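Long-range contact in ABC transporter substrate-binding protein (Streptococcus pneumoniae, PDB 4OHN), which binds histidine and probably delivers it to an ABC transporter for uptake into the cell: residues Q106-K111 and N197-G202. Numbering follows the deposited sequence. Where two conformers were deposited one is given.
Sequences QVLVTK and NVFTVG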
ATOM      1  N   GLN A 106       0.710  -2.029  10.277  1.00 11.59           N
ATOM      2  CA  GLN A 106      -0.074  -0.839  10.561  1.00 13.06           C
ATOM      3  C   GLN A 106       0.425  -0.225  11.862  1.00 13.37           C
ATOM      4  O   GLN A 106       0.628  -0.910  12.881  1.00 15.24           O
ATOM      5  CB  GLN A 106      -1.557  -1.169  10.616  1.00 12.68           C
ATOM      6  CG  GLN A 106      -2.117  -1.746   9.306  1.00 12.65           C
ATOM      7  CD  GLN A 106      -2.134  -0.740   8.180  1.00 11.36           C
ATOM      8  OE1 GLN A 106      -2.479   0.428   8.374  1.00 13.70           O
ATOM      9  NE2 GLN A 106      -1.739  -1.176   6.994  1.00 13.61           N
ATOM     10  N   VAL A 107       0.694   1.060  11.814  1.00 11.00           N
ATOM     11  CA  VAL A 107       1.199   1.789  12.977  1.00 10.27           C
ATOM     12  C   VAL A 107       0.299   2.981  13.253  1.00  9.35           C
ATOM     13  O   VAL A 107      -0.476   3.441  12.402  1.00  9.89           O
ATOM     14  CB  VAL A 107       2.651   2.304  12.775  1.00 12.00           C
ATOM     15  CG1 VAL A 107       3.657   1.130  12.753  1.00 14.65           C
ATOM     16  CG2 VAL A 107       2.789   3.138  11.536  1.00 12.06           C
ATOM     17  N   LEU A 108       0.350   3.471  14.490  0.63  7.33           N
ATOM     18  CA  LEU A 108      -0.132   4.793  14.815  0.63  7.22           C
ATOM     19  C   LEU A 108       0.989   5.795  14.732  0.63  7.13           C
ATOM     20  O   LEU A 108       2.142   5.517  15.124  0.63  7.26           O
ATOM     21  CB  LEU A 108      -0.726   4.851  16.214  0.63  7.96           C
ATOM     22  CG  LEU A 108      -2.135   4.332  16.433  0.63 12.70           C
ATOM     23  CD1 LEU A 108      -2.573   4.625  17.856  0.63 14.04           C
ATOM     24  CD2 LEU A 108      -3.098   4.944  15.420  0.63 14.48           C
ATOM     25  N   VAL A 109       0.633   6.961  14.222  1.00  8.45           N
ATOM     26  CA  VAL A 109       1.522   8.122  14.215  1.00  7.93           C
ATOM     27  C   VAL A 109       0.850   9.231  15.038  1.00  8.07           C
ATOM     28  O   VAL A 109      -0.315   9.563  14.810  1.00  8.49           O
ATOM     29  CB  VAL A 109       1.844   8.609  12.791  1.00  9.36           C
ATOM     30  CG1 VAL A 109       2.765   9.823  12.818  1.00  9.60           C
ATOM     31  CG2 VAL A 109       2.504   7.487  11.991  1.00 10.69           C
ATOM     32  N   THR A 110       1.591   9.789  16.002  1.00  7.42           N
ATOM     33  CA  THR A 110       1.109  10.887  16.840  1.00  7.55           C
ATOM     34  C   THR A 110       2.199  11.944  16.890  1.00  7.85           C
ATOM     35  O   THR A 110       3.382  11.650  16.668  1.00  7.97           O
ATOM     36  CB  THR A 110       0.803  10.430  18.279  1.00  8.12           C
ATOM     37  OG1 THR A 110       2.024   9.965  18.881  1.00  8.53           O
ATOM     38  CG2 THR A 110      -0.245   9.321  18.293  1.00  8.12           C
ATOM     39  N   LYS A 111       1.842  13.187  17.177  1.00  8.16           N
ATOM     40  CA  LYS A 111       2.877  14.186  17.449  1.00  8.55           C
ATOM     41  C   LYS A 111       3.632  13.833  18.716  1.00  8.90           C
ATOM     42  O   LYS A 111       3.032  13.393  19.701  1.00  8.96           O
ATOM     43  CB  LYS A 111       2.264  15.559  17.667  1.00  9.00           C
ATOM     44  CG  LYS A 111       1.740  16.225  16.445  1.00  9.87           C
ATOM     45  CD  LYS A 111       1.343  17.655  16.790  1.00 14.26           C
ATOM     46  CE  LYS A 111       1.157  18.506  15.586  1.00 14.84           C
ATOM     47  NZ  LYS A 111       0.703  19.875  15.965  1.00 12.14           N
ATOM     48  N   ASN A 197       5.845  10.330  16.867  1.00  8.62           N
ATOM     49  CA  ASN A 197       5.982   8.954  17.334  1.00  8.14           C
ATOM     50  C   ASN A 197       5.326   8.020  16.338  1.00  8.50           C
ATOM     51  O   ASN A 197       4.261   8.344  15.817  1.00  9.47           O
ATOM     52  CB  ASN A 197       5.300   8.786  18.694  1.00  8.77           C
ATOM     53  CG  ASN A 197       5.940   9.602  19.777  1.00  8.91           C
ATOM     54  OD1 ASN A 197       7.172   9.705  19.852  1.00 11.31           O
ATOM     55  ND2 ASN A 197       5.121  10.195  20.633  1.00 10.64           N
ATOM     56  N   VAL A 198       5.952   6.887  16.082  1.00  8.99           N
ATOM     57  CA  VAL A 198       5.458   5.887  15.141  1.00  9.26           C
ATOM     58  C   VAL A 198       5.549   4.551  15.843  1.00  8.42           C
ATOM     59  O   VAL A 198       6.645   4.130  16.224  1.00 10.22           O
ATOM     60  CB  VAL A 198       6.340   5.857  13.857  1.00 10.06           C
ATOM     61  CG1 VAL A 198       5.778   4.859  12.853  1.00 11.71           C
ATOM     62  CG2 VAL A 198       6.452   7.261  13.220  1.00 11.94           C
ATOM     63  N   PHE A 199       4.420   3.878  16.061  1.00  7.80           N
ATOM     64  CA  PHE A 199       4.452   2.654  16.847  1.00  8.53           C
ATOM     65  C   PHE A 199       3.328   1.699  16.486  1.00  9.78           C
ATOM     66  O   PHE A 199       2.226   2.106  16.137  1.00  8.64           O
ATOM     67  CB  PHE A 199       4.413   2.972  18.354  1.00  9.26           C
ATOM     68  CG  PHE A 199       3.256   3.848  18.757  1.00  9.46           C
ATOM     69  CD1 PHE A 199       3.343   5.235  18.654  1.00 10.53           C
ATOM     70  CD2 PHE A 199       2.085   3.296  19.254  1.00  9.41           C
ATOM     71  CE1 PHE A 199       2.281   6.048  19.002  1.00 10.34           C
ATOM     72  CE2 PHE A 199       1.025   4.116  19.606  1.00 11.05           C
ATOM     73  CZ  PHE A 199       1.132   5.481  19.491  1.00 10.74           C
ATOM     74  N   THR A 200       3.611   0.405  16.569  1.00 11.77           N
ATOM     75  CA  THR A 200       2.577  -0.598  16.336  1.00 10.93           C
ATOM     76  C   THR A 200       1.653  -0.666  17.549  1.00 11.91           C
ATOM     77  O   THR A 200       1.982  -0.252  18.644  1.00 14.61           O
ATOM     78  CB  THR A 200       3.182  -1.961  15.972  1.00 13.61           C
ATOM     79  OG1 THR A 200       4.091  -2.342  16.997  1.00 16.31           O
ATOM     80  CG2 THR A 200       3.913  -1.936  14.605  1.00 15.28           C
ATOM     81  N   VAL A 201       0.458  -1.215  17.320  1.00 11.22           N
ATOM     82  CA  VAL A 201      -0.602  -1.249  18.313  1.00 12.66           C
ATOM     83  C   VAL A 201      -1.250  -2.626  18.402  1.00 14.05           C
ATOM     84  O   VAL A 201      -2.371  -2.786  18.885  1.00 16.84           O
ATOM     85  CB  VAL A 201      -1.670  -0.168  18.037  1.00 14.05           C
ATOM     86  CG1 VAL A 201      -1.084   1.241  18.250  1.00 17.04           C
ATOM     87  CG2 VAL A 201      -2.262  -0.318  16.659  1.00 15.70           C
ATOM     88  N   GLY A 202      -0.528  -3.645  17.968  1.00 14.07           N
ATOM     89  CA  GLY A 202      -0.945  -5.015  18.181  1.00 16.58           C
ATOM     90  C   GLY A 202      -1.803  -5.596  17.079  1.00 20.14           C
ATOM     91  O   GLY A 202      -2.402  -6.662  17.274  1.00 22.31           O
TER
HETATM   92  O   HOH W   1      -0.071  -2.551  14.887  1.00 12.85           O
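Leu108 and Phe199 grip each other through backbone and side chain at once: Leu108 N donates to Phe199 O at 2.8 Å, and Phe199 N returns a bond to Leu108 O at 3.0 Å. Two residues on, Thr110 and Asn197 make the second such reciprocal pair, so 106-111 and 197-200 run as antiparallel neighbours.

The Phe199 side chain leaves CB with CG between the backbone N and the carbonyl carbon (chi1 54°), which folds the ring back over the partner strand. CD1 sits 3.7 Å from Leu108 O, which lies over one ring face toward the rim; CE1 faces Thr110 OG1 in the ring plane. CZ and CE2 reach Leu108 CB, which lies over the face in a CH-pi contact, 4.1 Å from the ring centroid. Beyond the ring, Leu108 CD1 meets Val201 CG1 at 3.7 Å. Thr110 OG1 is hydrogen-bonded to Ile116 O, which also takes Asn197 ND2, while Asn197 OD1 accepts from Lys112 NZ.

On the other face, Val107 CG2 touches Val198 CG1, and helix 180-189 packs against both valines. At the Gln106 end a water accepts from Val201 N and donates to Gln106 O, 2.7 Å away. Gln106, whose side chain lies about 5 Å from the bound histidine, donates from NE2 to Glu206 OE1.

Strand 196-200 thus pairs with strand 102-111, which leads away from the ligand from Gln106 onward. The chemistry implies a join fixed by main-chain bonds, with valines on one face, on the other an aromatic-aliphatic patch flanked by the polar Thr110 and Asn197, and a bridging water at the ligand-side end.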